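Local structure of alginate lyase (Bacteroides ovatus, 3NNB) at residues Thr179-Glu182 / Ala186-Pro189. The protein probably depolymerises alginate by beta-elimination, as other alginate lyases do. Residues are numbered along the deposited sequence; the frame is centred on the assembly and turned at random.
With NA (sodium ion), chain B.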
ATOM      1  N   THR A 179      -7.089   0.758  13.843  1.00  8.44           N
ATOM      2  CA  THR A 179      -6.709   1.505  15.039  1.00  7.66           C
ATOM      3  C   THR A 179      -7.694   2.622  15.337  1.00  7.86           C
ATOM      4  O   THR A 179      -8.116   2.802  16.494  1.00 10.77           O
ATOM      5  CB  THR A 179      -5.243   2.012  14.967  1.00 10.47           C
ATOM      6  OG1 THR A 179      -4.350   0.902  14.855  1.00 11.03           O
ATOM      7  CG2 THR A 179      -4.876   2.858  16.199  1.00 11.69           C
ATOM      8  N   LEU A 180      -8.055   3.359  14.294  1.00  9.19           N
ATOM      9  CA  LEU A 180      -8.994   4.500  14.362  1.00  8.71           C
ATOM     10  C   LEU A 180     -10.410   4.100  14.827  1.00 12.51           C
ATOM     11  O   LEU A 180     -11.149   4.929  15.373  1.00 13.84           O
ATOM     12  CB  LEU A 180      -9.028   5.244  13.028  1.00 12.72           C
ATOM     13  CG  LEU A 180      -7.803   6.036  12.610  1.00 11.88           C
ATOM     14  CD1 LEU A 180      -8.012   6.577  11.207  1.00 13.46           C
ATOM     15  CD2 LEU A 180      -7.452   7.143  13.629  1.00 11.28           C
HETATM   16  N   MSE A 181     -10.765   2.840  14.611  1.00 11.21           N
HETATM   17  CA  MSE A 181     -12.044   2.236  15.021  1.00 11.88           C
HETATM   18  C   MSE A 181     -12.074   1.488  16.333  1.00 11.75           C
HETATM   19  O   MSE A 181     -13.131   0.965  16.695  1.00 11.97           O
HETATM   20  CB  MSE A 181     -12.457   1.182  13.950  1.00 13.31           C
HETATM   21  CG  MSE A 181     -13.071   1.722  12.827  1.00 20.09           C
HETATM   22 SE   MSE A 181     -13.652   0.111  11.843  0.75 10.85          SE
HETATM   23  CE  MSE A 181     -12.031  -0.362  10.818  1.00 15.99           C
ATOM     24  N   GLU A 182     -10.957   1.392  17.036  1.00 11.86           N
ATOM     25  CA  GLU A 182     -10.867   0.548  18.220  1.00 13.43           C
ATOM     26  C   GLU A 182     -11.873   0.956  19.305  1.00 13.74           C
ATOM     27  O   GLU A 182     -12.370   0.096  20.032  1.00 15.38           O
ATOM     28  CB  GLU A 182      -9.423   0.530  18.779  1.00 14.90           C
ATOM     29  CG  GLU A 182      -8.523  -0.314  17.929  1.00 15.63           C
ATOM     30  CD  GLU A 182      -7.140  -0.515  18.520  1.00 22.82           C
ATOM     31  OE1 GLU A 182      -6.900  -0.024  19.637  1.00 21.71           O
ATOM     32  OE2 GLU A 182      -6.318  -1.167  17.847  1.00 18.97           O
ATOM     33  N   ALA A 186     -18.474  -1.986  17.861  1.00  8.78           N
ATOM     34  CA  ALA A 186     -18.346  -3.205  17.056  1.00  7.50           C
ATOM     35  C   ALA A 186     -16.940  -3.807  17.105  1.00  8.15           C
ATOM     36  O   ALA A 186     -16.758  -5.029  17.055  1.00  9.17           O
ATOM     37  CB  ALA A 186     -18.727  -2.942  15.586  1.00  9.06           C
ATOM     38  N   PHE A 187     -15.920  -2.938  17.134  1.00  9.32           N
ATOM     39  CA  PHE A 187     -14.536  -3.411  17.089  1.00  8.98           C
ATOM     40  C   PHE A 187     -14.142  -3.732  18.541  1.00  9.10           C
ATOM     41  O   PHE A 187     -13.579  -2.881  19.251  1.00  9.91           O
ATOM     42  CB  PHE A 187     -13.591  -2.370  16.453  1.00  7.99           C
ATOM     43  CG  PHE A 187     -12.289  -2.969  15.911  1.00  7.99           C
ATOM     44  CD1 PHE A 187     -11.268  -3.340  16.751  1.00 14.51           C
ATOM     45  CD2 PHE A 187     -12.108  -3.114  14.545  1.00 11.61           C
ATOM     46  CE1 PHE A 187     -10.106  -3.895  16.240  1.00 15.91           C
ATOM     47  CE2 PHE A 187     -10.964  -3.660  14.040  1.00 10.30           C
ATOM     48  CZ  PHE A 187      -9.973  -4.073  14.872  1.00 10.79           C
ATOM     49  N   THR A 188     -14.452  -4.954  18.954  1.00  7.96           N
ATOM     50  CA  THR A 188     -14.348  -5.404  20.328  1.00 11.02           C
ATOM     51  C   THR A 188     -12.943  -5.889  20.641  1.00 12.41           C
ATOM     52  O   THR A 188     -12.120  -6.099  19.742  1.00 11.20           O
ATOM     53  CB  THR A 188     -15.271  -6.585  20.593  1.00  9.28           C
ATOM     54  OG1 THR A 188     -14.911  -7.642  19.711  1.00 10.15           O
ATOM     55  CG2 THR A 188     -16.774  -6.191  20.357  1.00  8.22           C
ATOM     56  N   PRO A 189     -12.680  -6.151  21.916  1.00 11.52           N
ATOM     57  CA  PRO A 189     -11.406  -6.827  22.241  1.00 11.42           C
ATOM     58  C   PRO A 189     -11.230  -8.189  21.540  1.00 13.52           C
ATOM     59  O   PRO A 189     -10.116  -8.531  21.154  1.00 12.45           O
ATOM     60  CB  PRO A 189     -11.471  -6.980  23.769  1.00 15.37           C
ATOM     61  CG  PRO A 189     -12.338  -5.812  24.194  1.00 14.31           C
ATOM     62  CD  PRO A 189     -13.387  -5.650  23.111  1.00 13.42           C
TER
HETATM   63 NA    NA B 401     -14.242  -1.184  20.826  1.00 12.37          NA
HETATM   64  O   HOH W   1     -15.960  -2.703  21.707  1.00 12.38           O
HETATM   65  O   HOH W   2     -14.718   0.271  22.679  1.00 22.31           O
HETATM   66  O   HOH W   3     -12.633  -2.033  22.565  1.00 24.07           O
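The flat ring of Phe187 lies against Met181 and Glu182, approaching Glu182 CA and Met181 O obliquely. Phe187 CD1 lies 4.2 Å from Glu182 CA, and CD2, the other ortho carbon, 4.4 Å from Met181 CB. The closest approach of the Phe187 side chain is made by its base, where Phe187 CB sits 3.4 Å from Met181 O. With CG anti to the backbone N (chi1 -159°), the ring is directed toward Met181 and Glu182; Val128 and Leu131 of helix 121-136 also pack against it. The side chain of selenomethionine Met181 packs against helices 98-118 and 121-136, and its carbonyl accepts a hydrogen bond from Ser184 OG. The Glu182 carboxylate turns elsewhere, to a salt bridge through OE1 with Lys192. A sodium ion joins the two backbones, bound at 2.4 Å by Glu182 O and at the same distance by Phe187 O. Glu182 O and Phe187 O stand 3.3 Å apart, with the cation probably offsetting their repulsion. Ser184 O and three waters complete six ligands. Phe187 centres an inverse gamma turn, and Thr188 then N-caps helix 189-208: a carbonyl-lined sodium site in a helix-to-helix loop.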